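Local coordinates for type II restriction enzyme BsoBI (Geobacillus stearothermophilus, PDB 1DC1), which recognises the double-stranded DNA sequence 5'-CYCGRG-3' as a homodimer and cleaves it after the first C, at residues T143-S148 against S315-I320; I155-L160 against E175-L180; Q69-Y74 against F116-F121. All coordinates share one frame; numbering follows the deposited sequence. Where two conformers were deposited one is given.

Contact 1: residues T143-S148 against S315-I320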
loop_
_atom_site.group_PDB
_atom_site.type_symbol
_atom_site.label_atom_id
_atom_site.label_comp_id
_atom_site.label_asym_id
_atom_site.label_seq_id
_atom_site.Cartn_x
_atom_site.Cartn_y
_atom_site.Cartn_z
ATOM N N THR D 143 -8.156 -17.762 13.070
ATOM C CA THR D 143 -8.632 -18.118 14.408
ATOM C C THR D 143 -9.709 -19.220 14.314
ATOM O O THR D 143 -9.724 -20.160 15.119
ATOM C CB THR D 143 -9.234 -16.899 15.153
ATOM O OG1 THR D 143 -8.203 -15.965 15.442
ATOM C CG2 THR D 143 -9.828 -17.317 16.471
ATOM N N ARG D 144 -10.609 -19.100 13.340
ATOM C CA ARG D 144 -11.663 -20.105 13.171
ATOM C C ARG D 144 -11.003 -21.451 12.913
ATOM O O ARG D 144 -11.450 -22.466 13.455
ATOM C CB ARG D 144 -12.583 -19.736 12.000
ATOM C CG ARG D 144 -13.689 -20.720 11.720
ATOM C CD ARG D 144 -14.749 -20.575 12.808
ATOM N NE ARG D 144 -14.691 -21.680 13.772
ATOM C CZ ARG D 144 -15.344 -21.734 14.936
ATOM N NH1 ARG D 144 -16.135 -20.743 15.343
ATOM N NH2 ARG D 144 -15.235 -22.835 15.664
ATOM N N ALA D 145 -9.952 -21.474 12.086
ATOM C CA ALA D 145 -9.233 -22.729 11.794
ATOM C C ALA D 145 -8.547 -23.311 13.071
ATOM O O ALA D 145 -8.551 -24.515 13.299
ATOM C CB ALA D 145 -8.213 -22.496 10.686
ATOM N N ILE D 146 -7.993 -22.432 13.901
ATOM C CA ILE D 146 -7.331 -22.794 15.142
ATOM C C ILE D 146 -8.347 -23.354 16.143
ATOM O O ILE D 146 -8.137 -24.441 16.665
ATOM C CB ILE D 146 -6.624 -21.549 15.779
ATOM C CG1 ILE D 146 -5.454 -21.070 14.862
ATOM C CG2 ILE D 146 -6.220 -21.873 17.283
ATOM C CD1 ILE D 146 -4.102 -21.461 15.332
ATOM N N ILE D 147 -9.426 -22.627 16.428
ATOM C CA ILE D 147 -10.428 -23.141 17.377
ATOM C C ILE D 147 -11.140 -24.399 16.870
ATOM O O ILE D 147 -11.423 -25.293 17.649
ATOM C CB ILE D 147 -11.422 -22.013 17.886
ATOM C CG1 ILE D 147 -12.347 -21.480 16.804
ATOM C CG2 ILE D 147 -10.573 -20.859 18.477
ATOM C CD1 ILE D 147 -13.162 -20.313 17.318
ATOM N N SER D 148 -11.383 -24.512 15.567
ATOM C CA SER D 148 -11.976 -25.749 15.069
ATOM C C SER D 148 -11.009 -26.910 15.253
ATOM O O SER D 148 -11.431 -28.004 15.623
ATOM C CB SER D 148 -12.363 -25.625 13.612
ATOM O OG SER D 148 -13.620 -24.997 13.601
ATOM N N SER D 315 -3.643 -28.061 8.149
ATOM C CA SER D 315 -2.410 -28.751 8.474
ATOM C C SER D 315 -1.532 -27.812 9.304
ATOM O O SER D 315 -0.976 -28.221 10.307
ATOM C CB SER D 315 -1.725 -29.154 7.138
ATOM O OG SER D 315 -0.375 -29.539 7.313
ATOM N N LEU D 316 -1.430 -26.543 8.902
ATOM C CA LEU D 316 -0.568 -25.607 9.624
ATOM C C LEU D 316 -1.092 -25.380 11.044
ATOM O O LEU D 316 -0.313 -25.326 11.990
ATOM C CB LEU D 316 -0.489 -24.287 8.837
ATOM C CG LEU D 316 0.487 -23.256 9.411
ATOM C CD1 LEU D 316 1.398 -22.726 8.324
ATOM C CD2 LEU D 316 -0.305 -22.127 10.028
ATOM N N CYS D 317 -2.419 -25.248 11.173
ATOM C CA CYS D 317 -3.076 -25.024 12.474
ATOM C C CYS D 317 -2.938 -26.223 13.422
ATOM O O CYS D 317 -2.719 -26.067 14.613
ATOM C CB CYS D 317 -4.560 -24.692 12.260
ATOM S SG CYS D 317 -4.756 -23.007 11.687
ATOM N N ARG D 318 -3.071 -27.428 12.894
ATOM C CA ARG D 318 -2.904 -28.615 13.720
ATOM C C ARG D 318 -1.448 -28.654 14.206
ATOM O O ARG D 318 -1.178 -28.955 15.365
ATOM C CB ARG D 318 -3.306 -29.830 12.890
ATOM C CG ARG D 318 -2.822 -31.141 13.404
ATOM C CD ARG D 318 -3.544 -32.292 12.704
ATOM N NE ARG D 318 -3.621 -33.459 13.589
ATOM C CZ ARG D 318 -3.189 -34.685 13.290
ATOM N NH1 ARG D 318 -2.630 -34.941 12.106
ATOM N NH2 ARG D 318 -3.332 -35.662 14.184
ATOM N N TRP D 319 -0.517 -28.304 13.327
ATOM C CA TRP D 319 0.873 -28.254 13.695
ATOM C C TRP D 319 1.100 -27.180 14.788
ATOM O O TRP D 319 1.836 -27.427 15.760
ATOM C CB TRP D 319 1.696 -27.928 12.455
ATOM C CG TRP D 319 3.126 -27.557 12.773
ATOM C CD1 TRP D 319 4.139 -28.404 13.137
ATOM C CD2 TRP D 319 3.691 -26.247 12.757
ATOM N NE1 TRP D 319 5.292 -27.708 13.347
ATOM C CE2 TRP D 319 5.054 -26.378 13.118
ATOM C CE3 TRP D 319 3.179 -24.969 12.474
ATOM C CZ2 TRP D 319 5.913 -25.284 13.201
ATOM C CZ3 TRP D 319 4.037 -23.878 12.558
ATOM C CH2 TRP D 319 5.386 -24.042 12.917
ATOM N N ILE D 320 0.481 -25.996 14.628
ATOM C CA ILE D 320 0.660 -24.914 15.591
ATOM C C ILE D 320 0.226 -25.302 16.991
ATOM O O ILE D 320 0.899 -25.000 17.971
ATOM C CB ILE D 320 -0.122 -23.645 15.166
ATOM C CG1 ILE D 320 0.800 -22.778 14.320
ATOM C CG2 ILE D 320 -0.579 -22.817 16.406
ATOM C CD1 ILE D 320 0.082 -21.671 13.606
#

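Contact 2: residues I155-L160 against E175-L180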
loop_
_atom_site.group_PDB
_atom_site.type_symbol
_atom_site.label_atom_id
_atom_site.label_comp_id
_atom_site.label_asym_id
_atom_site.label_seq_id
_atom_site.Cartn_x
_atom_site.Cartn_y
_atom_site.Cartn_z
ATOM N N ILE D 155 -9.995 -30.423 22.706
ATOM C CA ILE D 155 -9.057 -29.696 23.570
ATOM C C ILE D 155 -9.696 -28.370 23.979
ATOM O O ILE D 155 -9.959 -27.505 23.146
ATOM C CB ILE D 155 -7.716 -29.405 22.822
ATOM C CG1 ILE D 155 -7.038 -30.720 22.438
ATOM C CG2 ILE D 155 -6.753 -28.558 23.684
ATOM C CD1 ILE D 155 -5.831 -30.533 21.541
ATOM N N PRO D 156 -9.984 -28.196 25.266
ATOM C CA PRO D 156 -10.582 -26.910 25.608
ATOM C C PRO D 156 -9.567 -25.753 25.462
ATOM O O PRO D 156 -8.355 -25.947 25.383
ATOM C CB PRO D 156 -11.031 -27.087 27.058
ATOM C CG PRO D 156 -10.267 -28.220 27.592
ATOM C CD PRO D 156 -9.820 -29.081 26.433
ATOM N N TYR D 157 -10.084 -24.539 25.434
ATOM C CA TYR D 157 -9.227 -23.381 25.328
ATOM C C TYR D 157 -9.888 -22.191 26.045
ATOM O O TYR D 157 -11.047 -22.275 26.460
ATOM C CB TYR D 157 -8.946 -23.077 23.836
ATOM C CG TYR D 157 -10.166 -22.670 23.031
ATOM C CD1 TYR D 157 -10.619 -21.322 23.046
ATOM C CD2 TYR D 157 -10.869 -23.610 22.265
ATOM C CE1 TYR D 157 -11.737 -20.901 22.320
ATOM C CE2 TYR D 157 -11.995 -23.220 21.532
ATOM C CZ TYR D 157 -12.429 -21.839 21.564
ATOM O OH TYR D 157 -13.545 -21.402 20.845
ATOM N N LYS D 158 -9.115 -21.124 26.246
ATOM C CA LYS D 158 -9.611 -19.891 26.829
ATOM C C LYS D 158 -9.378 -18.857 25.752
ATOM O O LYS D 158 -8.516 -19.056 24.887
ATOM C CB LYS D 158 -8.816 -19.535 28.072
ATOM C CG LYS D 158 -8.774 -20.683 29.067
ATOM C CD LYS D 158 -8.026 -20.290 30.287
ATOM C CE LYS D 158 -8.963 -19.781 31.321
ATOM N NZ LYS D 158 -9.394 -20.938 32.127
ATOM N N TRP D 159 -10.171 -17.796 25.768
ATOM C CA TRP D 159 -9.995 -16.780 24.782
ATOM C C TRP D 159 -10.012 -15.396 25.379
ATOM O O TRP D 159 -10.488 -15.181 26.480
ATOM C CB TRP D 159 -11.049 -16.924 23.721
ATOM C CG TRP D 159 -12.394 -16.561 24.198
ATOM C CD1 TRP D 159 -13.160 -17.247 25.093
ATOM C CD2 TRP D 159 -13.195 -15.448 23.736
ATOM N NE1 TRP D 159 -14.399 -16.635 25.210
ATOM C CE2 TRP D 159 -14.438 -15.534 24.391
ATOM C CE3 TRP D 159 -12.972 -14.392 22.829
ATOM C CZ2 TRP D 159 -15.458 -14.603 24.169
ATOM C CZ3 TRP D 159 -13.975 -13.480 22.609
ATOM C CH2 TRP D 159 -15.206 -13.589 23.275
ATOM N N LEU D 160 -9.463 -14.460 24.625
ATOM C CA LEU D 160 -9.351 -13.072 25.023
ATOM C C LEU D 160 -10.175 -12.224 24.049
ATOM O O LEU D 160 -10.011 -12.278 22.828
ATOM C CB LEU D 160 -7.854 -12.673 25.054
ATOM C CG LEU D 160 -7.458 -11.448 25.879
ATOM C CD1 LEU D 160 -7.763 -11.632 27.380
ATOM C CD2 LEU D 160 -5.991 -11.198 25.662
ATOM N N GLU D 175 -19.936 -23.025 25.169
ATOM C CA GLU D 175 -20.380 -24.355 24.641
ATOM C C GLU D 175 -20.384 -24.420 23.096
ATOM O O GLU D 175 -19.922 -25.396 22.483
ATOM C CB GLU D 175 -21.787 -24.706 25.154
ATOM C CG GLU D 175 -22.206 -26.115 24.823
ATOM C CD GLU D 175 -21.208 -27.134 25.315
ATOM O OE1 GLU D 175 -20.832 -27.062 26.505
ATOM O OE2 GLU D 175 -20.800 -28.001 24.511
ATOM N N ASP D 176 -20.942 -23.379 22.484
ATOM C CA ASP D 176 -20.931 -23.255 21.043
ATOM C C ASP D 176 -20.071 -22.028 20.744
ATOM O O ASP D 176 -20.473 -20.891 21.013
ATOM C CB ASP D 176 -22.348 -23.047 20.494
ATOM C CG ASP D 176 -22.393 -23.088 18.978
ATOM O OD1 ASP D 176 -21.327 -23.035 18.308
ATOM O OD2 ASP D 176 -23.508 -23.192 18.440
ATOM N N ASP D 177 -18.894 -22.250 20.195
ATOM C CA ASP D 177 -18.033 -21.131 19.877
ATOM C C ASP D 177 -18.268 -20.571 18.444
ATOM O O ASP D 177 -17.397 -19.943 17.830
ATOM C CB ASP D 177 -16.560 -21.513 20.173
ATOM C CG ASP D 177 -15.996 -22.520 19.193
ATOM O OD1 ASP D 177 -16.561 -22.654 18.083
ATOM O OD2 ASP D 177 -14.972 -23.166 19.515
ATOM N N TYR D 178 -19.476 -20.778 17.930
ATOM C CA TYR D 178 -19.850 -20.239 16.633
ATOM C C TYR D 178 -19.471 -18.757 16.581
ATOM O O TYR D 178 -19.871 -17.962 17.457
ATOM C CB TYR D 178 -21.350 -20.368 16.454
ATOM C CG TYR D 178 -21.836 -19.901 15.129
ATOM C CD1 TYR D 178 -22.284 -18.588 14.952
ATOM C CD2 TYR D 178 -21.913 -20.789 14.061
ATOM C CE1 TYR D 178 -22.805 -18.174 13.730
ATOM C CE2 TYR D 178 -22.438 -20.396 12.827
ATOM C CZ TYR D 178 -22.886 -19.088 12.657
ATOM O OH TYR D 178 -23.410 -18.707 11.428
ATOM N N GLU D 179 -18.707 -18.379 15.566
ATOM C CA GLU D 179 -18.295 -16.991 15.395
ATOM C C GLU D 179 -17.497 -16.350 16.518
ATOM O O GLU D 179 -17.416 -15.114 16.567
ATOM C CB GLU D 179 -19.500 -16.084 15.116
ATOM C CG GLU D 179 -19.905 -16.084 13.656
ATOM C CD GLU D 179 -21.063 -15.139 13.352
ATOM O OE1 GLU D 179 -21.676 -14.589 14.307
ATOM O OE2 GLU D 179 -21.358 -14.952 12.144
ATOM N N LEU D 180 -16.929 -17.160 17.426
ATOM C CA LEU D 180 -16.074 -16.610 18.509
ATOM C C LEU D 180 -14.831 -15.888 17.910
ATOM O O LEU D 180 -14.342 -14.915 18.509
ATOM C CB LEU D 180 -15.611 -17.707 19.504
ATOM C CG LEU D 180 -14.630 -17.354 20.652
ATOM C CD1 LEU D 180 -14.926 -18.185 21.900
ATOM C CD2 LEU D 180 -13.210 -17.638 20.189
#

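Contact 3: residues Q69-Y74 against F116-F121. With nucleotides of chain B.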
loop_
_atom_site.group_PDB
_atom_site.type_symbol
_atom_site.label_atom_id
_atom_site.label_comp_id
_atom_site.label_asym_id
_atom_site.label_seq_id
_atom_site.Cartn_x
_atom_site.Cartn_y
_atom_site.Cartn_z
ATOM N N GLN D 69 -18.475 21.902 9.043
ATOM C CA GLN D 69 -17.082 22.297 8.767
ATOM C C GLN D 69 -16.095 21.154 8.538
ATOM O O GLN D 69 -15.195 21.281 7.700
ATOM C CB GLN D 69 -16.536 23.257 9.841
ATOM C CG GLN D 69 -17.337 24.586 9.984
ATOM C CD GLN D 69 -17.596 25.297 8.659
ATOM O OE1 GLN D 69 -16.657 25.809 8.002
ATOM N NE2 GLN D 69 -18.874 25.317 8.236
ATOM N N ASP D 70 -16.240 20.035 9.235
ATOM C CA ASP D 70 -15.321 18.923 9.007
ATOM C C ASP D 70 -15.531 18.337 7.625
ATOM O O ASP D 70 -14.566 18.017 6.927
ATOM C CB ASP D 70 -15.507 17.895 10.116
ATOM C CG ASP D 70 -15.116 18.459 11.490
ATOM O OD1 ASP D 70 -14.024 19.052 11.631
ATOM O OD2 ASP D 70 -15.899 18.329 12.434
ATOM N N ALA D 71 -16.797 18.230 7.227
ATOM C CA ALA D 71 -17.187 17.734 5.897
ATOM C C ALA D 71 -16.605 18.695 4.828
ATOM O O ALA D 71 -16.083 18.263 3.799
ATOM C CB ALA D 71 -18.712 17.671 5.783
ATOM N N LEU D 72 -16.700 20.012 5.070
ATOM C CA LEU D 72 -16.147 21.004 4.148
ATOM C C LEU D 72 -14.621 20.810 4.026
ATOM O O LEU D 72 -14.075 20.865 2.904
ATOM C CB LEU D 72 -16.398 22.461 4.605
ATOM C CG LEU D 72 -17.788 23.070 4.663
ATOM C CD1 LEU D 72 -17.616 24.591 4.972
ATOM C CD2 LEU D 72 -18.513 22.869 3.347
ATOM N N LEU D 73 -13.941 20.590 5.151
ATOM C CA LEU D 73 -12.497 20.379 5.098
ATOM C C LEU D 73 -12.230 19.111 4.289
ATOM O O LEU D 73 -11.341 19.117 3.420
ATOM C CB LEU D 73 -11.870 20.233 6.480
ATOM C CG LEU D 73 -10.344 19.949 6.576
ATOM C CD1 LEU D 73 -9.512 21.097 5.923
ATOM C CD2 LEU D 73 -9.968 19.768 8.054
ATOM N N TYR D 74 -12.998 18.047 4.524
ATOM C CA TYR D 74 -12.773 16.836 3.772
ATOM C C TYR D 74 -13.005 17.030 2.274
ATOM O O TYR D 74 -12.180 16.601 1.456
ATOM C CB TYR D 74 -13.647 15.690 4.304
ATOM C CG TYR D 74 -12.950 14.335 4.143
ATOM C CD1 TYR D 74 -12.882 13.704 2.880
ATOM C CD2 TYR D 74 -12.282 13.726 5.222
ATOM C CE1 TYR D 74 -12.150 12.493 2.690
ATOM C CE2 TYR D 74 -11.565 12.535 5.044
ATOM C CZ TYR D 74 -11.510 11.940 3.761
ATOM O OH TYR D 74 -10.773 10.825 3.545
ATOM N N PHE D 116 -20.672 16.074 -4.280
ATOM C CA PHE D 116 -19.903 15.274 -5.227
ATOM C C PHE D 116 -18.423 15.248 -4.774
ATOM O O PHE D 116 -17.792 14.189 -4.805
ATOM C CB PHE D 116 -19.978 15.874 -6.648
ATOM C CG PHE D 116 -21.316 15.703 -7.333
ATOM C CD1 PHE D 116 -22.362 14.964 -6.745
ATOM C CD2 PHE D 116 -21.535 16.282 -8.572
ATOM C CE1 PHE D 116 -23.619 14.812 -7.392
ATOM C CE2 PHE D 116 -22.783 16.134 -9.229
ATOM C CZ PHE D 116 -23.816 15.405 -8.640
ATOM N N ARG D 117 -17.870 16.402 -4.362
ATOM C CA ARG D 117 -16.477 16.430 -3.916
ATOM C C ARG D 117 -16.302 15.722 -2.601
ATOM O O ARG D 117 -15.318 15.012 -2.402
ATOM C CB ARG D 117 -15.953 17.850 -3.855
ATOM C CG ARG D 117 -15.599 18.276 -5.273
ATOM C CD ARG D 117 -15.270 19.791 -5.539
ATOM N NE ARG D 117 -14.865 19.880 -6.956
ATOM C CZ ARG D 117 -13.646 19.586 -7.406
ATOM N NH1 ARG D 117 -12.684 19.198 -6.566
ATOM N NH2 ARG D 117 -13.420 19.599 -8.705
ATOM N N TYR D 118 -17.268 15.897 -1.710
ATOM C CA TYR D 118 -17.213 15.240 -0.417
ATOM C C TYR D 118 -17.169 13.673 -0.628
ATOM O O TYR D 118 -16.371 12.985 0.006
ATOM C CB TYR D 118 -18.429 15.699 0.396
ATOM C CG TYR D 118 -18.638 14.887 1.613
ATOM C CD1 TYR D 118 -17.898 15.132 2.764
ATOM C CD2 TYR D 118 -19.576 13.831 1.614
ATOM C CE1 TYR D 118 -18.093 14.342 3.907
ATOM C CE2 TYR D 118 -19.769 13.060 2.735
ATOM C CZ TYR D 118 -19.043 13.314 3.871
ATOM O OH TYR D 118 -19.310 12.573 4.991
ATOM N N LEU D 119 -17.983 13.145 -1.553
ATOM C CA LEU D 119 -18.035 11.699 -1.847
ATOM C C LEU D 119 -16.782 11.209 -2.578
ATOM O O LEU D 119 -16.228 10.153 -2.274
ATOM C CB LEU D 119 -19.288 11.358 -2.695
ATOM C CG LEU D 119 -20.641 11.303 -1.944
ATOM C CD1 LEU D 119 -21.827 11.457 -2.933
ATOM C CD2 LEU D 119 -20.726 9.979 -1.156
ATOM N N LEU D 120 -16.367 11.958 -3.582
ATOM C CA LEU D 120 -15.176 11.604 -4.303
ATOM C C LEU D 120 -13.985 11.408 -3.333
ATOM O O LEU D 120 -13.264 10.429 -3.465
ATOM C CB LEU D 120 -14.831 12.706 -5.313
ATOM C CG LEU D 120 -13.563 12.428 -6.132
ATOM C CD1 LEU D 120 -13.896 11.218 -7.044
ATOM C CD2 LEU D 120 -13.099 13.698 -6.918
ATOM N N PHE D 121 -13.754 12.354 -2.408
ATOM C CA PHE D 121 -12.632 12.206 -1.470
ATOM C C PHE D 121 -12.931 11.155 -0.375
ATOM O O PHE D 121 -12.040 10.416 0.038
ATOM C CB PHE D 121 -12.230 13.580 -0.868
ATOM C CG PHE D 121 -11.706 14.573 -1.901
ATOM C CD1 PHE D 121 -10.812 14.170 -2.888
ATOM C CD2 PHE D 121 -12.196 15.845 -1.953
ATOM C CE1 PHE D 121 -10.440 15.032 -3.921
ATOM C CE2 PHE D 121 -11.831 16.704 -2.969
ATOM C CZ PHE D 121 -10.962 16.308 -3.955
ATOM P P DG B 10 -8.577 8.951 5.533
ATOM O OP1 DG B 10 -9.591 10.036 5.623
ATOM O OP2 DG B 10 -7.269 9.118 6.205
ATOM O "O5'" DG B 10 -9.296 7.585 5.912
ATOM C "C5'" DG B 10 -9.230 7.030 7.208
ATOM C "C4'" DG B 10 -9.315 5.521 7.110
ATOM O "O4'" DG B 10 -8.254 5.038 6.266
ATOM C "C3'" DG B 10 -9.082 4.866 8.464
ATOM O "O3'" DG B 10 -10.323 4.572 9.049
ATOM C "C2'" DG B 10 -8.339 3.588 8.151
ATOM C "C1'" DG B 10 -7.560 3.959 6.901
ATOM N N9 DG B 10 -6.194 4.396 7.157
ATOM C C8 DG B 10 -5.663 5.636 6.867
ATOM N N7 DG B 10 -4.386 5.711 7.109
ATOM C C5 DG B 10 -4.056 4.452 7.612
ATOM C C6 DG B 10 -2.780 3.916 8.042
ATOM O O6 DG B 10 -1.688 4.489 8.110
ATOM N N1 DG B 10 -2.889 2.573 8.440
ATOM C C2 DG B 10 -4.079 1.861 8.500
ATOM N N2 DG B 10 -3.992 0.580 8.977
ATOM N N3 DG B 10 -5.270 2.363 8.132
ATOM C C4 DG B 10 -5.174 3.643 7.681
HETATM O O HOH W 1 -9.394 11.597 1.158
#

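Contact 1: residues T143-S148 against S315-I320
C317 and I146 are the centre of this contact between two helices. I146 CA and C317 CA are 5.5 Å apart. The helix axes approach to 9.0 Å and cross at -58°. The interface is small, with 165 Å² buried on both sides together.

The packing between the helices is apolar. C317 SG is the atom that fills the middle. C317 SG lies 3.6 Å from A145 CB. It also touches the base of the I146 branch, with C317 SG and I146 CG1 3.8 Å apart. The C317 first torsion (chi1 -76°) sets SG anti to its carbonyl carbon, and this brings the sulfur against both residues. I146 carries its longer branch beyond the sulfur. I146 CD1 rests on I320 CG2 at 3.9 Å, and the two isoleucine side chains cross at about a right angle. Toward A145 and I146 the sulfur makes only apolar contact.

The polar interactions lie within the helices or lead elsewhere. On helix 110-152, R144 NH2 gives a weak hydrogen bond to S148 OG, 3.4 Å long. The same OG bonds weakly to R144 O, one turn back. I147 CD1 covers part of one face of the guanidinium group. R144 also makes a salt bridge to E181. On helix 310-321, S315 OG bonds to N9 and H10 near the start of the chain.

Both helices also pack on the mixed sheet. I147 touches I187 of strand 184-191, and I320 touches I278 of strand 276-281. The contact thus joins two helices over different strands. Its chemistry is shape-fitting between small and branched side chains. Such contacts have little directional preference, so the crossing probably depends on how closely sulfur and methyl groups fit.

Contact 2: residues I155-L160 against E175-L180
Y157 OH donates a hydrogen bond of 2.6 Å to D177 OD2. It is the closest approach between the segments 155-160 and 175-180. The hydroxyl meets the carboxylate from above its plane, 37° out of it. D177 OD2 itself lies at the edge of the tyrosine ring.

The tight part of the contact is completed by L180. L180 CD1 sits over one face of W159, 3.5 Å from the centroid of the five-membered ring and only 3° off the normal, a CH-pi contact. L180 CD2 reaches Y157 CE1 at 4.2 Å. With CG anti to the backbone N (chi1 176°), the L180 branch point reaches toward W159, and its methyls lie against tryptophan and tyrosine. With W159 replaced by an alanine, L180 CD1 would probably lose the aromatic face it rests on, and a gap would open beside it.

D177 is buried. Its OD2 is also close to the carboxylate of D151, so the pair may shift each other's ionisation. The hydroxyl's hydrogen bond and R144, which makes a salt bridge to the other oxygen of D177, would probably ease the two carboxylates' repulsion.

The other side of the loop is loose. E175, D176, Y178 and E179 are exposed and turn no side chain onto the strand. Two local bonds shape the backbone there. D176 OD1 accepts from Y178 N at 2.9 Å, an Asx turn. L180 N bonds to D177 O at 2.9 Å and closes a type II beta turn from D177 to L180.

Strands 170-172 and 184-191 flank strand 157-161 in the sheet, and both run antiparallel to it. The loop between them therefore passes over the middle strand. D177 and L180 are where it touches down: a crossover connection between two parallel strands, packed on the strand between them.

Contact 3: residues Q69-Y74 against F116-F121
Y74 OH is gripped by a DNA phosphate and a water. Y74 OH donates a hydrogen bond to OP1 of DG10 of chain B, 2.5 Å away. OP1 lies near the plane of the tyrosine ring, at its edge. The water donates to the same hydroxyl at 2.9 Å, and it also donates to F121 O at 3.1 Å. The backbone of helix 110-152 is thus tied to the hydroxyl through one water.

F121 also packs directly on the tyrosine. F121 O meets the ring edge, 3.4 Å from Y74 CE1. F121 CB touches Y74 CE1 at 3.7 Å. These contacts probably limit the ring's movement, with its hydroxyl directed at the phosphate.

One turn back, Y118 lies against A71. CG anti to the backbone N (chi1 168°) swings the ring toward A71, so that Y118 CE1 meets A71 CB at 3.9 Å. A71 O sits at the edge of the Y118 ring, 3.8 Å from Y118 CD1.

Beyond the contact, R117 bonds to S39 of the second subunit. F116 and L119 pack on L119 and F116 of that subunit. The side chain of K81, a DNA-interaction site, is about 7 Å from that of Y74; R131, another such site, is farther off. Y74 is a direct contact to the DNA backbone in the helical part of the enzyme, consistent with a dimer that encloses its DNA in a tunnel.

How the contacts relate
Contacts 1 and 2 adjoin, their centres about 13 Å apart. R144 NH2 of contact 1 makes a 2.8 Å salt bridge to D177 OD1 of contact 2, and I147 CD1 meets L180 CD2 at 3.9 Å. Along the chain, contact 2 is nested inside the loop that contact 1 closes. The centre of contact 3 is about 44 Å from that of contact 1, on the opposite side of the chain's centre. Helix 110-152 serves both and spans the gap. Contact 3 touches the DNA. Contact 1 is nearer the predicted magnesium site: the I320 side chain is about 11 Å from that of D212 and about 12 Å from that of E240.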